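Local coordinates for anopheles Plasmodium-responsive Leucine-rich repeat protein 1B (Anopheles gambiae, PDB 4XGO) that probably takes part in mosquito defence against Plasmodium, as the leucine-rich repeat domain of a coiled-coil protein whose relatives pair with LRIM1, at residues I184-H189 and D206-Y211; W197-P202 and T218-V223; R230-N235 and L251-L256; N297-H302 and V322-Q327. All blocks are in the same frame, centred on the assembly; numbering follows the deposited sequence.

From the N terminus, the solenoid reaches strand 184-186, and contact 1 closes the next turn by setting strand 206-208 beside it. Contact 2 crosses contact 1 in sequence: 197-202 lies in the loop that contact 1 closes, and 218-223 follows strand 206-208. It joins the outer 3-10 turns of the same two repeats, with Trp197 wedged against Leu187 and Leu209 of contact 1. Contact 3 comes in series, closing the loop between strands 230-232 and 253-255. Since strands 206-208 and 230-232 are neighbours, contacts 1 and 3 also touch. Contact 4, further along, encloses helix 307-316 and fastens the C-terminal region to the final parallel strand, 297-299.

Contact 1: I184-H189 and D206-Y211; sequences ILKLQH and DVDLSY. With GOL (glycerol), chain H.
The imidazole of His189 lies over one face of the Tyr211 ring in an offset stack, centroids 4.1 Å apart and planes at 11°. CE1 of His189 sits 3.3 Å from Tyr211 CG, and the overlap falls toward the rim of both rings. Each residue has CG anti to its carbonyl carbon (chi1 -67° in both), which sends the two rings in the same direction and brings Tyr211 CB over the imidazole face as a CH-pi donor. His168 stacks on His189 in turn.

Next to this pair, the Gln188 amide lies on the Asp208 carboxylate with planes 15° apart. Both nearest atoms are acceptors, Gln188 OE1 and Asp208 OD2 at 3.5 Å, and form no hydrogen bond. Asp208 OD1 instead accepts from Ser210 N at 3.0 Å, making an Asx turn. Residues 184-189 and 206-211 belong to successive turns of a leucine-rich repeat solenoid, joined by parallel strands through Leu185 N to Asp206 O (2.9 Å) and Asp208 N to Leu185 O (3.0 Å). Leu185, Val207, Leu187 and Leu209 fill the interior, while Asn190 and Asn212 donate their ND2 groups to Leu187 O, the asparagine role of the repeat. On the face carrying Ile184 and Asp208, Lys186 CE rests 3.7 Å from Asp208 CB. Ser210 OG, in one of its two conformers, and O3 of a glycerol probably from the crystallisation liquor are hydrogen-bonded at 2.6 Å, as are His189 NE2 and glycerol O2, at a longer distance.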
# COMPACT_ATOMS: atom_id res chain seq x y z
N ILE A 184 -1.83 -24.00 14.34
CA ILE A 184 -1.81 -22.55 14.51
C ILE A 184 -3.08 -22.00 13.90
O ILE A 184 -3.33 -22.20 12.71
CB ILE A 184 -0.58 -21.95 13.81
CG1 ILE A 184 0.71 -22.50 14.43
CG2 ILE A 184 -0.60 -20.44 13.90
CD1 ILE A 184 1.97 -22.07 13.72
N LEU A 185 -3.87 -21.30 14.71
CA LEU A 185 -5.12 -20.68 14.27
C LEU A 185 -5.15 -19.20 14.66
O LEU A 185 -5.16 -18.85 15.87
CB LEU A 185 -6.32 -21.39 14.88
CG LEU A 185 -7.72 -20.91 14.50
CD1 LEU A 185 -7.92 -20.97 13.00
CD2 LEU A 185 -8.75 -21.76 15.24
N LYS A 186 -5.18 -18.33 13.65
CA LYS A 186 -5.21 -16.90 13.87
C LYS A 186 -6.58 -16.39 13.47
O LYS A 186 -6.95 -16.44 12.28
CB LYS A 186 -4.14 -16.21 13.04
CG LYS A 186 -2.78 -16.80 13.14
CD LYS A 186 -2.24 -16.80 14.53
CE LYS A 186 -1.88 -15.41 15.02
NZ LYS A 186 -0.76 -14.78 14.26
N LEU A 187 -7.35 -15.96 14.47
CA LEU A 187 -8.70 -15.43 14.31
C LEU A 187 -8.88 -14.03 14.91
O LEU A 187 -10.00 -13.58 15.13
CB LEU A 187 -9.73 -16.40 14.91
CG LEU A 187 -9.98 -17.66 14.08
CD1 LEU A 187 -10.76 -18.72 14.82
CD2 LEU A 187 -10.66 -17.28 12.80
N GLN A 188 -7.77 -13.34 15.16
CA GLN A 188 -7.85 -12.02 15.78
C GLN A 188 -8.56 -11.03 14.85
O GLN A 188 -8.48 -11.18 13.61
CB GLN A 188 -6.47 -11.51 16.21
CG GLN A 188 -5.48 -11.17 15.11
CD GLN A 188 -4.66 -12.34 14.61
OE1 GLN A 188 -4.99 -13.51 14.84
NE2 GLN A 188 -3.54 -12.03 13.94
N HIS A 189 -9.30 -10.09 15.43
CA HIS A 189 -10.03 -9.07 14.69
C HIS A 189 -11.14 -9.73 13.89
O HIS A 189 -11.13 -9.74 12.65
CB HIS A 189 -9.11 -8.22 13.79
CG HIS A 189 -8.15 -7.34 14.54
ND1 HIS A 189 -8.48 -6.08 15.02
CD2 HIS A 189 -6.86 -7.54 14.90
CE1 HIS A 189 -7.43 -5.56 15.64
NE2 HIS A 189 -6.45 -6.43 15.59
N ASP A 206 -1.18 -22.89 19.10
CA ASP A 206 -1.26 -21.43 19.21
C ASP A 206 -2.62 -20.98 18.67
O ASP A 206 -2.98 -21.26 17.52
CB ASP A 206 -0.13 -20.75 18.43
CG ASP A 206 1.24 -21.26 18.82
OD1 ASP A 206 1.61 -21.17 20.01
OD2 ASP A 206 1.96 -21.77 17.93
N VAL A 207 -3.38 -20.30 19.51
CA VAL A 207 -4.68 -19.78 19.10
C VAL A 207 -4.79 -18.32 19.49
O VAL A 207 -4.58 -17.95 20.65
CB VAL A 207 -5.87 -20.63 19.64
CG1 VAL A 207 -5.88 -20.71 21.14
CG2 VAL A 207 -7.19 -20.06 19.14
N ASP A 208 -5.06 -17.47 18.49
CA ASP A 208 -5.26 -16.05 18.72
C ASP A 208 -6.73 -15.66 18.46
O ASP A 208 -7.23 -15.74 17.33
CB ASP A 208 -4.30 -15.23 17.85
CG ASP A 208 -4.22 -13.77 18.25
OD1 ASP A 208 -5.10 -13.25 18.95
OD2 ASP A 208 -3.24 -13.11 17.84
N LEU A 209 -7.41 -15.29 19.55
CA LEU A 209 -8.79 -14.85 19.53
C LEU A 209 -8.94 -13.41 19.99
O LEU A 209 -10.04 -12.96 20.35
CB LEU A 209 -9.65 -15.75 20.43
CG LEU A 209 -9.65 -17.25 20.10
CD1 LEU A 209 -10.42 -18.05 21.15
CD2 LEU A 209 -10.20 -17.53 18.73
N SER A 210 -7.84 -12.66 19.96
CA SER A 210 -7.86 -11.28 20.41
C SER A 210 -8.72 -10.44 19.47
O SER A 210 -8.94 -10.81 18.31
CB SER A 210 -6.45 -10.70 20.56
OG SER A 210 -5.87 -10.36 19.32
N TYR A 211 -9.24 -9.32 19.99
CA TYR A 211 -10.08 -8.39 19.21
C TYR A 211 -11.28 -9.13 18.61
O TYR A 211 -11.56 -9.06 17.41
CB TYR A 211 -9.27 -7.65 18.13
CG TYR A 211 -8.23 -6.69 18.67
CD1 TYR A 211 -6.92 -7.10 18.89
CD2 TYR A 211 -8.56 -5.36 18.91
CE1 TYR A 211 -5.96 -6.22 19.37
CE2 TYR A 211 -7.62 -4.47 19.39
CZ TYR A 211 -6.33 -4.90 19.61
OH TYR A 211 -5.41 -4.01 20.09
C1 GOL H . -2.37 -8.26 14.87
O1 GOL H . -3.05 -8.61 13.65
C2 GOL H . -3.33 -8.11 16.06
O2 GOL H . -3.42 -6.75 16.50
C3 GOL H . -2.89 -8.97 17.24
O3 GOL H . -3.93 -9.04 18.23

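Contact 2: W197-P202 and T218-V223; sequences WLLNYP and TYQHFV. Unlike the reference sequence in segment 218-223: Tyr219 (reference Ile), Gln220 (reference His). With PO4 (phosphate ion), chain E.
Leu198 makes the first apolar contact, its CD1 approaching Phe222 CZ to 3.4 Å. The methyl comes at the ring obliquely, at the far end from CG, and the two side chains slant across one another; Leu198 CB also lies near His221 O. Next along the chain, Leu199 spreads its branches over the last turn of the second segment. Its CD2 nestles between the carbonyl oxygen of His221 (3.6 Å), that of Gln220, and Val223 CG1 at 4.1 Å, while CD1 lies near the tip of Gln220. CG is anti to the carbonyl carbon (chi1 -72°), the rotamer that carries both methyls across to the second segment.

No hydrogen bond links the segments. Residues 197-200 and 219-222 form 3-10 turns, each with its own bonds, as in Tyr201 N to Leu198 O and Phe222 N to Tyr219 O. Thr218 binds a phosphate, probably from the crystallisation liquor, through OG1 to its O1 (2.7 Å) and N to its O2 (2.9 Å). His221 ND1 is hydrogen-bonded to Thr195, which also holds that ion. The two turns lie side by side on the side of the solenoid away from its parallel strands: the loop with 197-202 connects strands 184-186 and 206-208, and the next loop, containing 218-223, leads from strand 206-208 to strand 230-232.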
# COMPACT_ATOMS: atom_id res chain seq x y z
N TRP A 197 -16.64 -24.35 19.24
CA TRP A 197 -15.96 -24.94 18.09
C TRP A 197 -14.52 -25.39 18.41
O TRP A 197 -13.99 -26.23 17.70
CB TRP A 197 -16.01 -23.94 16.90
CG TRP A 197 -15.54 -22.58 17.25
CD1 TRP A 197 -16.29 -21.50 17.66
CD2 TRP A 197 -14.17 -22.14 17.28
NE1 TRP A 197 -15.47 -20.42 17.94
CE2 TRP A 197 -14.17 -20.79 17.71
CE3 TRP A 197 -12.95 -22.76 16.99
CZ2 TRP A 197 -13.00 -20.06 17.85
CZ3 TRP A 197 -11.78 -22.01 17.13
CH2 TRP A 197 -11.82 -20.69 17.56
N LEU A 198 -13.89 -24.85 19.47
CA LEU A 198 -12.54 -25.28 19.88
C LEU A 198 -12.44 -26.77 20.17
O LEU A 198 -11.37 -27.36 20.01
CB LEU A 198 -12.05 -24.51 21.11
CG LEU A 198 -11.61 -23.07 20.92
CD1 LEU A 198 -11.39 -22.40 22.27
CD2 LEU A 198 -10.34 -23.01 20.08
N LEU A 199 -13.55 -27.36 20.60
CA LEU A 199 -13.60 -28.80 20.88
C LEU A 199 -13.24 -29.69 19.68
O LEU A 199 -12.85 -30.85 19.87
CB LEU A 199 -14.99 -29.18 21.41
CG LEU A 199 -15.28 -28.70 22.83
CD1 LEU A 199 -16.78 -28.77 23.11
CD2 LEU A 199 -14.52 -29.52 23.86
N ASN A 200 -13.36 -29.15 18.46
CA ASN A 200 -13.07 -29.90 17.24
C ASN A 200 -11.61 -29.81 16.76
O ASN A 200 -11.26 -30.39 15.71
CB ASN A 200 -13.99 -29.44 16.11
CG ASN A 200 -15.45 -29.68 16.40
OD1 ASN A 200 -15.82 -30.57 17.16
ND2 ASN A 200 -16.31 -28.88 15.77
N TYR A 201 -10.77 -29.10 17.52
CA TYR A 201 -9.36 -28.85 17.16
C TYR A 201 -8.41 -29.19 18.32
O TYR A 201 -7.79 -28.29 18.92
CB TYR A 201 -9.20 -27.40 16.68
CG TYR A 201 -10.23 -27.10 15.63
CD1 TYR A 201 -10.14 -27.66 14.37
CD2 TYR A 201 -11.34 -26.33 15.92
CE1 TYR A 201 -11.10 -27.44 13.41
CE2 TYR A 201 -12.31 -26.09 14.97
CZ TYR A 201 -12.19 -26.66 13.71
OH TYR A 201 -13.16 -26.45 12.75
N PRO A 202 -8.28 -30.50 18.63
CA PRO A 202 -7.51 -30.90 19.81
C PRO A 202 -5.99 -30.79 19.67
O PRO A 202 -5.27 -30.95 20.67
CB PRO A 202 -7.93 -32.36 20.02
CG PRO A 202 -8.33 -32.83 18.67
CD PRO A 202 -8.95 -31.64 17.99
N THR A 218 -15.56 -20.45 28.32
CA THR A 218 -15.99 -21.65 29.00
C THR A 218 -14.83 -22.63 29.05
O THR A 218 -14.41 -23.15 28.03
CB THR A 218 -17.17 -22.30 28.27
OG1 THR A 218 -18.29 -21.41 28.34
CG2 THR A 218 -17.55 -23.64 28.91
N TYR A 219 -14.33 -22.89 30.24
CA TYR A 219 -13.10 -23.63 30.38
C TYR A 219 -13.21 -25.07 29.84
O TYR A 219 -12.22 -25.63 29.38
CB TYR A 219 -12.65 -23.61 31.85
CG TYR A 219 -11.26 -24.15 32.08
CD1 TYR A 219 -10.14 -23.48 31.61
CD2 TYR A 219 -11.06 -25.34 32.78
CE1 TYR A 219 -8.86 -23.96 31.84
CE2 TYR A 219 -9.79 -25.83 33.02
CZ TYR A 219 -8.69 -25.15 32.55
OH TYR A 219 -7.43 -25.66 32.78
N GLN A 220 -14.41 -25.65 29.87
CA GLN A 220 -14.64 -27.00 29.34
C GLN A 220 -14.35 -27.13 27.85
O GLN A 220 -14.11 -28.23 27.35
CB GLN A 220 -16.09 -27.46 29.62
CG GLN A 220 -16.41 -28.89 29.21
CD GLN A 220 -16.81 -29.04 27.75
OE1 GLN A 220 -17.21 -28.07 27.10
NE2 GLN A 220 -16.70 -30.26 27.22
N HIS A 221 -14.38 -26.01 27.13
CA HIS A 221 -14.09 -26.03 25.69
C HIS A 221 -12.65 -26.41 25.40
O HIS A 221 -12.32 -26.74 24.26
CB HIS A 221 -14.43 -24.68 25.06
CG HIS A 221 -15.90 -24.40 25.05
ND1 HIS A 221 -16.43 -23.18 24.69
CD2 HIS A 221 -16.96 -25.18 25.38
CE1 HIS A 221 -17.74 -23.22 24.78
NE2 HIS A 221 -18.09 -24.42 25.19
N PHE A 222 -11.80 -26.39 26.43
CA PHE A 222 -10.38 -26.72 26.30
C PHE A 222 -9.99 -28.13 26.79
O PHE A 222 -8.80 -28.47 26.78
CB PHE A 222 -9.57 -25.67 27.05
CG PHE A 222 -9.68 -24.30 26.43
CD1 PHE A 222 -10.76 -23.49 26.70
CD2 PHE A 222 -8.73 -23.86 25.53
CE1 PHE A 222 -10.88 -22.24 26.12
CE2 PHE A 222 -8.84 -22.62 24.94
CZ PHE A 222 -9.92 -21.81 25.24
N VAL A 223 -10.98 -28.94 27.17
CA VAL A 223 -10.73 -30.25 27.81
C VAL A 223 -10.02 -31.27 26.90
O VAL A 223 -9.38 -32.21 27.40
CB VAL A 223 -12.05 -30.87 28.35
CG1 VAL A 223 -12.94 -31.35 27.21
CG2 VAL A 223 -11.77 -31.99 29.35
P PO4 E . -17.57 -19.30 25.31
O1 PO4 E . -18.42 -19.33 26.58
O2 PO4 E . -16.21 -19.89 25.60
O3 PO4 E . -17.48 -17.86 24.86
O4 PO4 E . -18.24 -20.13 24.23

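Contact 3: R230-N235 and L251-L256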
# COMPACT_ATOMS: atom_id res chain seq x y z
N ARG A 230 -0.10 -21.49 23.60
CA ARG A 230 -0.32 -20.04 23.63
C ARG A 230 -1.77 -19.72 23.31
O ARG A 230 -2.30 -20.17 22.28
CB ARG A 230 0.61 -19.33 22.63
CG ARG A 230 2.07 -19.72 22.81
CD ARG A 230 2.95 -18.92 21.88
NE ARG A 230 4.36 -19.20 22.13
CZ ARG A 230 5.01 -20.29 21.69
NH1 ARG A 230 4.40 -21.24 20.98
NH2 ARG A 230 6.31 -20.41 21.98
N LEU A 231 -2.40 -18.97 24.21
CA LEU A 231 -3.79 -18.56 24.09
C LEU A 231 -3.88 -17.05 24.26
O LEU A 231 -3.56 -16.50 25.34
CB LEU A 231 -4.66 -19.29 25.12
CG LEU A 231 -6.12 -18.82 25.21
CD1 LEU A 231 -6.87 -19.09 23.93
CD2 LEU A 231 -6.82 -19.49 26.38
N TYR A 232 -4.28 -16.37 23.19
CA TYR A 232 -4.41 -14.93 23.20
C TYR A 232 -5.87 -14.54 23.11
O TYR A 232 -6.57 -14.88 22.14
CB TYR A 232 -3.66 -14.31 22.03
CG TYR A 232 -2.20 -14.67 21.97
CD1 TYR A 232 -1.77 -15.79 21.28
CD2 TYR A 232 -1.25 -13.89 22.61
CE1 TYR A 232 -0.42 -16.13 21.23
CE2 TYR A 232 0.10 -14.22 22.56
CZ TYR A 232 0.50 -15.34 21.86
OH TYR A 232 1.85 -15.69 21.79
N VAL A 233 -6.34 -13.81 24.11
CA VAL A 233 -7.73 -13.36 24.12
C VAL A 233 -7.80 -11.92 24.60
O VAL A 233 -8.74 -11.52 25.28
CB VAL A 233 -8.66 -14.27 24.96
CG1 VAL A 233 -10.09 -14.06 24.54
CG2 VAL A 233 -8.35 -15.74 24.79
N SER A 234 -6.84 -11.10 24.18
CA SER A 234 -6.84 -9.70 24.57
C SER A 234 -7.92 -8.94 23.82
O SER A 234 -8.40 -9.38 22.75
CB SER A 234 -5.47 -9.06 24.33
OG SER A 234 -5.28 -8.78 22.95
N ASN A 235 -8.31 -7.78 24.35
CA ASN A 235 -9.22 -6.90 23.62
C ASN A 235 -10.50 -7.58 23.23
O ASN A 235 -10.99 -7.44 22.10
CB ASN A 235 -8.50 -6.32 22.39
CG ASN A 235 -7.38 -5.40 22.78
OD1 ASN A 235 -7.58 -4.19 22.96
ND2 ASN A 235 -6.18 -5.95 22.90
N LEU A 251 0.46 -25.29 28.49
CA LEU A 251 0.15 -23.86 28.32
C LEU A 251 1.17 -22.96 28.97
O LEU A 251 1.39 -23.02 30.19
CB LEU A 251 -1.24 -23.53 28.87
CG LEU A 251 -1.79 -22.14 28.51
CD1 LEU A 251 -2.07 -22.01 27.02
CD2 LEU A 251 -3.07 -21.88 29.27
N LYS A 252 1.79 -22.10 28.17
CA LYS A 252 2.81 -21.22 28.71
C LYS A 252 2.58 -19.73 28.49
O LYS A 252 3.19 -18.93 29.18
CB LYS A 252 4.20 -21.65 28.26
CG LYS A 252 4.45 -21.64 26.78
CD LYS A 252 5.79 -22.31 26.51
CE LYS A 252 6.29 -22.02 25.11
NZ LYS A 252 7.69 -22.49 24.95
N VAL A 253 1.67 -19.38 27.58
CA VAL A 253 1.33 -17.98 27.35
C VAL A 253 -0.19 -17.82 27.45
O VAL A 253 -0.93 -18.53 26.80
CB VAL A 253 1.79 -17.50 25.98
CG1 VAL A 253 1.34 -16.08 25.72
CG2 VAL A 253 3.30 -17.63 25.84
N LEU A 254 -0.61 -16.87 28.28
CA LEU A 254 -2.02 -16.53 28.44
C LEU A 254 -2.17 -15.03 28.47
O LEU A 254 -1.72 -14.37 29.42
CB LEU A 254 -2.59 -17.16 29.71
CG LEU A 254 -4.09 -16.97 29.96
CD1 LEU A 254 -4.88 -17.54 28.78
CD2 LEU A 254 -4.52 -17.63 31.27
N ASP A 255 -2.79 -14.47 27.42
CA ASP A 255 -2.96 -13.03 27.29
C ASP A 255 -4.45 -12.71 27.52
O ASP A 255 -5.28 -12.98 26.68
CB ASP A 255 -2.48 -12.54 25.93
CG ASP A 255 -2.53 -11.04 25.79
OD1 ASP A 255 -3.01 -10.32 26.70
OD2 ASP A 255 -2.11 -10.52 24.72
N LEU A 256 -4.74 -12.11 28.66
CA LEU A 256 -6.10 -11.69 29.04
C LEU A 256 -6.21 -10.16 29.12
O LEU A 256 -7.16 -9.61 29.70
CB LEU A 256 -6.47 -12.32 30.38
CG LEU A 256 -6.44 -13.83 30.46
CD1 LEU A 256 -6.70 -14.29 31.88
CD2 LEU A 256 -7.41 -14.43 29.47
O HOH W 1 8.28 -23.19 22.36
O HOH W 2 -3.55 -10.88 22.47
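An Arg230 chain extended from CG to NE (chi2 -176°) and a Lys252 chain likewise extended beyond CG run side by side in the same direction, bringing Lys252 CE over one face of the guanidinium, 3.5 Å from Arg230 NH2. Both segments belong to neighbouring turns of the leucine-rich repeat solenoid, where strand 230-232 pairs in parallel with strand 253-255. The two cationic tips are close, Arg230 NH2 and Lys252 NZ being 3.9 Å apart. The repulsion expected between them is probably eased by a water that accepts from Lys252 NZ at 2.7 Å and, weakly, from Arg230 NH2. Arg230 NH1 makes a salt bridge to Asp206 in one of that residue's two conformers.

Val253, on the same face of the neighbouring strand, touches both Arg230 and Tyr232. Its CG1, anti to the backbone N (chi1 176°), reaches Tyr232 CE2 at 3.9 Å, while CG2 packs on the aliphatic part of Arg230. Tyr232 also meets Asp255 CB through CD2, its ring turned 78° from the carboxylate. On the opposite sheet face, directed into the solenoid, Leu231 CD2 touches Leu254 CD1 at 3.7 Å.

The backbones are joined by Leu231 N to Val253 O (3.0 Å), Asp255 N to Leu231 O and Val233 N to Asp255 O. Asp255 OD1 is taken by Ser257 OG, whereas its OD2 accepts from a second water (2.7 Å) that also bonds Ser234 OG. Asn235 ND2 donates to the same hydroxyl, Ser234 OG, at 3.0 Å.

Contact 4: N297-H302 and V322-Q327; sequences NLTLSH and VHDADQ
Asp324 points its CB toward strand 297-299, and with CG set between the backbone N and the carbonyl carbon (chi1 74°) the carboxylate faces the backbone just beyond that strand. CB stands 4.0 Å from Ser301 OG, and CG lies 3.4 Å from both Leu300 N and Ser301 OG. OD1 accepts from Leu300 N at 2.9 Å on its syn side. OD2 takes two bonds from one face of its plane: Ser301 N at 3.0 Å, and Ser301 OG at 2.7 Å from well above the plane. Thr299 CB also leans on OD2.

Two residues on, Asp326 OD1 uses its syn lone pair for His302 N at 2.8 Å and lies over one face of the His302 ring, while its OD2 accepts from Cys340 N. Backbone pairing is slight: His323 N makes a weak bond to Leu298 O (3.3 Å). Here the parallel strands end and the C-terminal region, which includes the disulfide Cys329-Cys340, covers the last of them. Two carboxylates thus bind Leu300 N and His302 N, much as the equivalent N-H groups of Leu187 and His189 meet carbonyl oxygens of the next repeat, and the three donors around Asp324 are consistent with a deprotonated, fixed side chain.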
# COMPACT_ATOMS: atom_id res chain seq x y z
N ASN A 297 7.20 -13.21 32.66
CA ASN A 297 6.61 -11.91 32.45
C ASN A 297 5.15 -11.92 32.92
O ASN A 297 4.37 -12.79 32.54
CB ASN A 297 6.71 -11.46 30.99
CG ASN A 297 6.49 -9.97 30.82
OD1 ASN A 297 6.09 -9.28 31.76
ND2 ASN A 297 6.73 -9.46 29.61
N LEU A 298 4.84 -10.98 33.80
CA LEU A 298 3.50 -10.85 34.37
C LEU A 298 3.15 -9.38 34.27
O LEU A 298 3.91 -8.54 34.75
CB LEU A 298 3.51 -11.25 35.85
CG LEU A 298 2.24 -11.05 36.68
CD1 LEU A 298 1.11 -11.94 36.17
CD2 LEU A 298 2.49 -11.36 38.15
N THR A 299 2.02 -9.05 33.64
CA THR A 299 1.61 -7.66 33.59
C THR A 299 0.33 -7.46 34.41
O THR A 299 -0.58 -8.28 34.38
CB THR A 299 1.42 -7.14 32.17
OG1 THR A 299 0.39 -7.89 31.50
CG2 THR A 299 2.73 -7.26 31.40
N LEU A 300 0.32 -6.38 35.17
CA LEU A 300 -0.72 -6.13 36.19
C LEU A 300 -1.27 -4.70 36.20
O LEU A 300 -2.20 -4.41 36.97
CB LEU A 300 -0.12 -6.40 37.57
CG LEU A 300 0.42 -7.80 37.84
CD1 LEU A 300 1.09 -7.84 39.19
CD2 LEU A 300 -0.70 -8.83 37.73
N SER A 301 -0.73 -3.80 35.38
CA SER A 301 -1.08 -2.39 35.50
C SER A 301 -2.48 -2.12 34.99
O SER A 301 -3.09 -2.98 34.32
CB SER A 301 -0.07 -1.49 34.76
OG SER A 301 -0.09 -1.74 33.37
N HIS A 302 -3.00 -0.94 35.33
CA HIS A 302 -4.32 -0.50 34.91
C HIS A 302 -5.41 -1.49 35.33
O HIS A 302 -6.15 -2.02 34.48
CB HIS A 302 -4.34 -0.24 33.41
CG HIS A 302 -3.41 0.85 33.02
ND1 HIS A 302 -3.82 2.16 32.88
CD2 HIS A 302 -2.07 0.85 32.80
CE1 HIS A 302 -2.79 2.92 32.56
NE2 HIS A 302 -1.72 2.15 32.50
N VAL A 322 7.41 -9.06 37.18
CA VAL A 322 6.50 -7.95 36.86
C VAL A 322 7.22 -6.96 35.94
O VAL A 322 8.22 -6.37 36.33
CB VAL A 322 5.91 -7.25 38.12
CG1 VAL A 322 6.98 -6.54 38.94
CG2 VAL A 322 4.82 -6.27 37.71
N HIS A 323 6.73 -6.81 34.72
CA HIS A 323 7.38 -5.95 33.73
C HIS A 323 6.57 -4.71 33.39
O HIS A 323 6.86 -4.04 32.38
CB HIS A 323 7.69 -6.72 32.45
CG HIS A 323 8.90 -7.59 32.55
ND1 HIS A 323 9.91 -7.59 31.60
CD2 HIS A 323 9.28 -8.49 33.49
CE1 HIS A 323 10.84 -8.45 31.95
NE2 HIS A 323 10.49 -9.01 33.10
N ASP A 324 5.56 -4.39 34.20
CA ASP A 324 4.84 -3.15 33.98
C ASP A 324 4.54 -2.39 35.25
O ASP A 324 4.76 -2.89 36.36
CB ASP A 324 3.59 -3.36 33.10
CG ASP A 324 2.44 -4.03 33.83
OD1 ASP A 324 2.61 -4.63 34.92
OD2 ASP A 324 1.34 -3.97 33.25
N ALA A 325 4.09 -1.16 35.07
CA ALA A 325 3.81 -0.27 36.18
C ALA A 325 2.74 0.73 35.81
O ALA A 325 2.55 1.02 34.63
CB ALA A 325 5.06 0.50 36.56
N ASP A 326 2.10 1.27 36.83
CA ASP A 326 1.20 2.40 36.67
C ASP A 326 2.04 3.66 36.85
O ASP A 326 3.11 3.61 37.47
CB ASP A 326 0.10 2.36 37.72
CG ASP A 326 -0.90 1.24 37.50
OD1 ASP A 326 -1.46 1.17 36.38
OD2 ASP A 326 -1.11 0.44 38.44
N GLN A 327 1.58 4.78 36.31
CA GLN A 327 2.29 6.05 36.43
C GLN A 327 1.70 6.89 37.54
O GLN A 327 2.41 7.35 38.44
CB GLN A 327 2.26 6.82 35.10
CG GLN A 327 3.57 6.78 34.34
CD GLN A 327 3.99 5.39 33.91
OE1 GLN A 327 3.16 4.50 33.67
NE2 GLN A 327 5.30 5.20 33.78
O HOH W 3 1.36 0.18 31.83
O HOH W 4 0.92 3.00 32.87